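Side-chain contacts in beta-N-acetylhexosaminidase (Streptomyces plicatus, PDB 1JAK), which cleaves non-reducing terminal beta-linked N-acetylhexosamine from glycans as a family 20 glycoside hydrolase, using substrate-assisted catalysis: residues A[331-336]-A[354-359]; A[109-114]-A[124-129]. All coordinates share one frame; numbering follows the deposited sequence.

Interaction 1: residues A[331-336]-A[354-359]; sequences AFMKRV and AGAEPV
K334 reaches from helix 326-342 to E357 in the loop before strand 363-366, and beside it M333 of the helix and A356 of the loop touch through their CB atoms. The ammonium NZ of K334 lies 3.0 Å from OE1 of E357 in a salt bridge. NZ comes at this oxygen from above the carboxylate, 42° out of its plane, while OE2 of E357 stays farther off at 4.2 Å from NZ. The lysine chain bends at chi2 (72°), which lays its methylenes near the same oxygen: CD of K334 is 3.5 Å from OE1 of E357. The glutamate, by contrast, reaches out fully extended. Both residues are exposed, where long charged chains can pair and still be hydrated.

Deeper in, CB of M333 packs against CB of A356 at 3.7 Å. A methyl group suits this place because the CA atoms of the two residues come within 6.3 Å. CG of M333 stands beside the backbone N (chi1 -71°) and the chain bends at chi2, which leads the sulfur off from the loop and leaves CB and CG to make the contact. Q337, on the next helical turn, adds hydrogen bonds to E357 O and V359 N, tying loop backbone to helix. In the catalytic (beta/alpha)8 barrel, helix 326-342 here packs against a loop standing where a regular barrel would have its next helix.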
loop_
_atom_site.group_PDB
_atom_site.type_symbol
_atom_site.label_atom_id
_atom_site.label_comp_id
_atom_site.label_asym_id
_atom_site.label_seq_id
_atom_site.Cartn_x
_atom_site.Cartn_y
_atom_site.Cartn_z
ATOM N N ALA A 331 11.173 -17.020 -22.614
ATOM C CA ALA A 331 12.233 -17.929 -22.190
ATOM C C ALA A 331 12.791 -17.494 -20.838
ATOM O O ALA A 331 13.009 -18.321 -19.950
ATOM C CB ALA A 331 13.352 -17.959 -23.233
ATOM N N PHE A 332 13.017 -16.192 -20.687
ATOM C CA PHE A 332 13.549 -15.639 -19.445
ATOM C C PHE A 332 12.638 -15.945 -18.259
ATOM O O PHE A 332 13.092 -16.426 -17.218
ATOM C CB PHE A 332 13.709 -14.120 -19.568
ATOM C CG PHE A 332 14.257 -13.464 -18.329
ATOM C CD1 PHE A 332 15.626 -13.450 -18.078
ATOM C CD2 PHE A 332 13.400 -12.869 -17.408
ATOM C CE1 PHE A 332 16.138 -12.848 -16.923
ATOM C CE2 PHE A 332 13.902 -12.265 -16.251
ATOM C CZ PHE A 332 15.271 -12.255 -16.009
ATOM N N MET A 333 11.352 -15.658 -18.413
ATOM C CA MET A 333 10.403 -15.899 -17.333
ATOM C C MET A 333 10.253 -17.379 -17.006
ATOM O O MET A 333 10.021 -17.741 -15.855
ATOM C CB MET A 333 9.046 -15.282 -17.672
ATOM C CG MET A 333 9.069 -13.760 -17.630
ATOM S SD MET A 333 9.670 -13.157 -16.028
ATOM C CE MET A 333 9.026 -11.461 -16.039
ATOM N N LYS A 334 10.389 -18.237 -18.012
ATOM C CA LYS A 334 10.283 -19.675 -17.784
ATOM C C LYS A 334 11.441 -20.119 -16.888
ATOM O O LYS A 334 11.284 -20.976 -16.014
ATOM C CB LYS A 334 10.348 -20.425 -19.120
ATOM C CG LYS A 334 10.316 -21.946 -18.996
ATOM C CD LYS A 334 8.941 -22.450 -18.590
ATOM C CE LYS A 334 8.899 -23.974 -18.556
ATOM N NZ LYS A 334 7.518 -24.487 -18.330
ATOM N N ARG A 335 12.600 -19.508 -17.104
ATOM C CA ARG A 335 13.806 -19.828 -16.349
ATOM C C ARG A 335 13.879 -19.210 -14.955
ATOM O O ARG A 335 14.359 -19.848 -14.016
ATOM C CB ARG A 335 15.038 -19.394 -17.147
ATOM C CG ARG A 335 15.179 -20.090 -18.493
ATOM C CD ARG A 335 16.167 -19.367 -19.394
ATOM N NE ARG A 335 16.300 -20.028 -20.690
ATOM C CZ ARG A 335 16.894 -19.487 -21.749
ATOM N NH1 ARG A 335 17.413 -18.269 -21.671
ATOM N NH2 ARG A 335 16.970 -20.165 -22.888
ATOM N N VAL A 336 13.399 -17.979 -14.810
ATOM C CA VAL A 336 13.486 -17.299 -13.519
ATOM C C VAL A 336 12.360 -17.516 -12.509
ATOM O O VAL A 336 12.606 -17.479 -11.304
ATOM C CB VAL A 336 13.675 -15.776 -13.709
ATOM C CG1 VAL A 336 14.958 -15.506 -14.478
ATOM C CG2 VAL A 336 12.481 -15.190 -14.438
ATOM N N ALA A 354 1.493 -12.772 -17.680
ATOM C CA ALA A 354 0.396 -13.628 -18.132
ATOM C C ALA A 354 0.669 -14.143 -19.540
ATOM O O ALA A 354 0.072 -15.128 -19.984
ATOM C CB ALA A 354 -0.921 -12.861 -18.099
ATOM N N GLY A 355 1.569 -13.465 -20.243
ATOM C CA GLY A 355 1.917 -13.887 -21.587
ATOM C C GLY A 355 3.167 -14.747 -21.590
ATOM O O GLY A 355 3.687 -15.086 -22.654
ATOM N N ALA A 356 3.646 -15.114 -20.403
ATOM C CA ALA A 356 4.851 -15.929 -20.285
ATOM C C ALA A 356 4.671 -17.118 -19.343
ATOM O O ALA A 356 5.564 -17.445 -18.559
ATOM C CB ALA A 356 6.019 -15.067 -19.823
ATOM N N GLU A 357 3.504 -17.747 -19.423
ATOM C CA GLU A 357 3.178 -18.926 -18.626
ATOM C C GLU A 357 3.459 -18.823 -17.126
ATOM O O GLU A 357 4.462 -19.346 -16.630
ATOM C CB GLU A 357 3.912 -20.141 -19.200
ATOM C CG GLU A 357 3.576 -21.453 -18.517
ATOM C CD GLU A 357 4.267 -22.637 -19.163
ATOM O OE1 GLU A 357 5.502 -22.580 -19.347
ATOM O OE2 GLU A 357 3.576 -23.628 -19.483
ATOM N N PRO A 358 2.568 -18.152 -16.382
ATOM C CA PRO A 358 2.745 -18.005 -14.933
ATOM C C PRO A 358 2.805 -19.383 -14.279
ATOM O O PRO A 358 2.051 -20.284 -14.659
ATOM C CB PRO A 358 1.495 -17.238 -14.508
ATOM C CG PRO A 358 1.147 -16.440 -15.727
ATOM C CD PRO A 358 1.367 -17.433 -16.840
ATOM N N VAL A 359 3.697 -19.554 -13.309
ATOM C CA VAL A 359 3.807 -20.835 -12.617
ATOM C C VAL A 359 2.637 -20.987 -11.655
ATOM O O VAL A 359 1.946 -20.020 -11.342
ATOM C CB VAL A 359 5.128 -20.953 -11.815
ATOM C CG1 VAL A 359 6.313 -20.967 -12.762
ATOM C CG2 VAL A 359 5.248 -19.801 -10.822
#

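Interaction 2: residues A[109-114]-A[124-129]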
loop_
_atom_site.group_PDB
_atom_site.type_symbol
_atom_site.label_atom_id
_atom_site.label_comp_id
_atom_site.label_asym_id
_atom_site.label_seq_id
_atom_site.Cartn_x
_atom_site.Cartn_y
_atom_site.Cartn_z
ATOM N N VAL A 109 -15.627 2.125 25.056
ATOM C CA VAL A 109 -15.476 1.639 23.690
ATOM C C VAL A 109 -14.759 0.304 23.764
ATOM O O VAL A 109 -13.723 0.181 24.419
ATOM C CB VAL A 109 -14.640 2.606 22.819
ATOM C CG1 VAL A 109 -14.293 1.943 21.490
ATOM C CG2 VAL A 109 -15.425 3.882 22.564
ATOM N N THR A 110 -15.327 -0.702 23.111
ATOM C CA THR A 110 -14.722 -2.021 23.100
ATOM C C THR A 110 -14.509 -2.491 21.672
ATOM O O THR A 110 -15.438 -2.494 20.865
ATOM C CB THR A 110 -15.601 -3.057 23.821
ATOM O OG1 THR A 110 -15.770 -2.670 25.190
ATOM C CG2 THR A 110 -14.953 -4.435 23.767
ATOM N N ILE A 111 -13.273 -2.867 21.369
ATOM C CA ILE A 111 -12.931 -3.379 20.050
ATOM C C ILE A 111 -12.603 -4.850 20.255
ATOM O O ILE A 111 -11.687 -5.192 21.003
ATOM C CB ILE A 111 -11.710 -2.653 19.457
ATOM C CG1 ILE A 111 -12.058 -1.182 19.208
ATOM C CG2 ILE A 111 -11.282 -3.327 18.150
ATOM C CD1 ILE A 111 -10.889 -0.341 18.727
ATOM N N THR A 112 -13.370 -5.715 19.602
ATOM C CA THR A 112 -13.175 -7.153 19.723
ATOM C C THR A 112 -12.765 -7.754 18.384
ATOM O O THR A 112 -13.309 -7.390 17.345
ATOM C CB THR A 112 -14.474 -7.841 20.192
ATOM O OG1 THR A 112 -14.918 -7.246 21.420
ATOM C CG2 THR A 112 -14.238 -9.328 20.410
ATOM N N ALA A 113 -11.809 -8.675 18.417
ATOM C CA ALA A 113 -11.336 -9.327 17.198
ATOM C C ALA A 113 -10.712 -10.678 17.521
ATOM O O ALA A 113 -10.461 -10.991 18.685
ATOM C CB ALA A 113 -10.316 -8.439 16.496
ATOM N N ARG A 114 -10.459 -11.480 16.489
ATOM C CA ARG A 114 -9.848 -12.786 16.690
ATOM C C ARG A 114 -8.333 -12.640 16.741
ATOM O O ARG A 114 -7.655 -13.374 17.458
ATOM C CB ARG A 114 -10.231 -13.743 15.557
ATOM C CG ARG A 114 -11.722 -14.003 15.426
ATOM C CD ARG A 114 -12.008 -14.937 14.255
ATOM N NE ARG A 114 -11.482 -16.281 14.483
ATOM C CZ ARG A 114 -12.025 -17.164 15.316
ATOM N NH1 ARG A 114 -13.116 -16.850 16.003
ATOM N NH2 ARG A 114 -11.475 -18.361 15.469
ATOM N N GLN A 124 -8.014 1.905 13.560
ATOM C CA GLN A 124 -8.043 2.817 12.424
ATOM C C GLN A 124 -9.436 3.425 12.262
ATOM O O GLN A 124 -9.584 4.554 11.808
ATOM C CB GLN A 124 -7.637 2.094 11.137
ATOM C CG GLN A 124 -6.236 1.485 11.172
ATOM C CD GLN A 124 -5.174 2.467 11.647
ATOM O OE1 GLN A 124 -5.239 3.662 11.358
ATOM N NE2 GLN A 124 -4.181 1.959 12.369
ATOM N N THR A 125 -10.461 2.666 12.629
ATOM C CA THR A 125 -11.823 3.169 12.547
ATOM C C THR A 125 -12.045 4.160 13.686
ATOM O O THR A 125 -12.617 5.234 13.489
ATOM C CB THR A 125 -12.835 2.018 12.653
ATOM O OG1 THR A 125 -12.774 1.238 11.454
ATOM C CG2 THR A 125 -14.254 2.552 12.847
ATOM N N LEU A 126 -11.573 3.799 14.875
ATOM C CA LEU A 126 -11.726 4.657 16.044
ATOM C C LEU A 126 -11.135 6.050 15.835
ATOM O O LEU A 126 -11.741 7.051 16.222
ATOM C CB LEU A 126 -11.078 4.001 17.268
ATOM C CG LEU A 126 -11.101 4.806 18.572
ATOM C CD1 LEU A 126 -12.547 5.112 18.976
ATOM C CD2 LEU A 126 -10.403 4.010 19.667
ATOM N N ARG A 127 -9.960 6.127 15.214
ATOM C CA ARG A 127 -9.334 7.427 15.007
ATOM C C ARG A 127 -10.127 8.314 14.049
ATOM O O ARG A 127 -9.930 9.528 14.017
ATOM C CB ARG A 127 -7.882 7.264 14.530
ATOM C CG ARG A 127 -7.710 6.569 13.202
ATOM C CD ARG A 127 -6.260 6.123 12.989
ATOM N NE ARG A 127 -5.306 7.235 12.964
ATOM C CZ ARG A 127 -4.062 7.135 12.502
ATOM N NH1 ARG A 127 -3.621 5.975 12.029
ATOM N NH2 ARG A 127 -3.260 8.194 12.499
ATOM N N GLN A 128 -11.028 7.715 13.273
ATOM C CA GLN A 128 -11.857 8.491 12.359
ATOM C C GLN A 128 -13.165 8.906 13.038
ATOM O O GLN A 128 -13.802 9.878 12.632
ATOM C CB GLN A 128 -12.139 7.699 11.077
ATOM C CG GLN A 128 -10.955 7.699 10.111
ATOM C CD GLN A 128 -11.287 7.064 8.771
ATOM O OE1 GLN A 128 -12.358 7.294 8.212
ATOM N NE2 GLN A 128 -10.355 6.277 8.238
ATOM N N LEU A 129 -13.556 8.174 14.078
ATOM C CA LEU A 129 -14.771 8.503 14.820
ATOM C C LEU A 129 -14.471 9.688 15.737
ATOM O O LEU A 129 -15.342 10.510 16.018
ATOM C CB LEU A 129 -15.247 7.295 15.635
ATOM C CG LEU A 129 -15.703 6.101 14.787
ATOM C CD1 LEU A 129 -16.038 4.922 15.681
ATOM C CD2 LEU A 129 -16.913 6.503 13.947
#
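In L126, CG stands anti to the backbone N (chi1 178°), and this rotation, with chi2 at 59°, presents the two methyls of the leucine from helix 116-129 to the strand; on the other side I111 holds its CG1 arm extended, with CD1 at its tip facing L126. The leucine's fork is thereby shared between two strand residues. Its CD1 lies 4.4 Å from CG1 of V109, and its CD2 lies 4.5 Å from CD1 of I111. These are loose van der Waals contacts between methyl groups, with no hydrogen bond across the pair of segments, and the nearest CA atoms, those of V109 and L126, remain 9.0 Å apart. The leucine supplies most of the reach, its fork serving two partners, while beta-branched valine and isoleucine suit an extended strand.

V109 and I111 are two apart in strand 108-113, so both project from the same face of the sheet, the one on which the helix lies. This is helix-on-sheet packing in the non-catalytic alpha/beta domain, where strand 108-113 runs between strands 86-90 and 100-105. V146 of strand 145-153 also touches V109 and L126, continuing the apolar layer.

Around this apolar patch the helix carries polar side chains. NH1 of R127 donates to OE1 of Q124, one turn earlier, at 2.9 Å and an N-H...O angle of 160°. The bond uses a lone pair in the amide plane and lies close to the guanidinium plane as well; the amide sits at the guanidinium's edge, but the two planes are strongly turned against each other. The other end of the amide, NE2 of Q124, is hydrogen-bonded to the hydroxyl of Y63; held at both ends, the amide has little freedom to flip.

Overall arrangement
Interaction 2 comes first along the chain, in the N-terminal non-catalytic domain, and interaction 1 follows in the catalytic barrel; the two share no helix, strand or sheet. Their centres are 44 Å apart, on opposite sides of the chain's centre, and their nearest atoms about 29 Å apart, so neither touches the other. One sets a helix on a sheet, the other a barrel helix against a loop. In interaction 1 the side chain of M333 is about 11 Å from the bound inhibitor, in the same domain but not in contact with it. Each contact thus belongs to the build of its own domain.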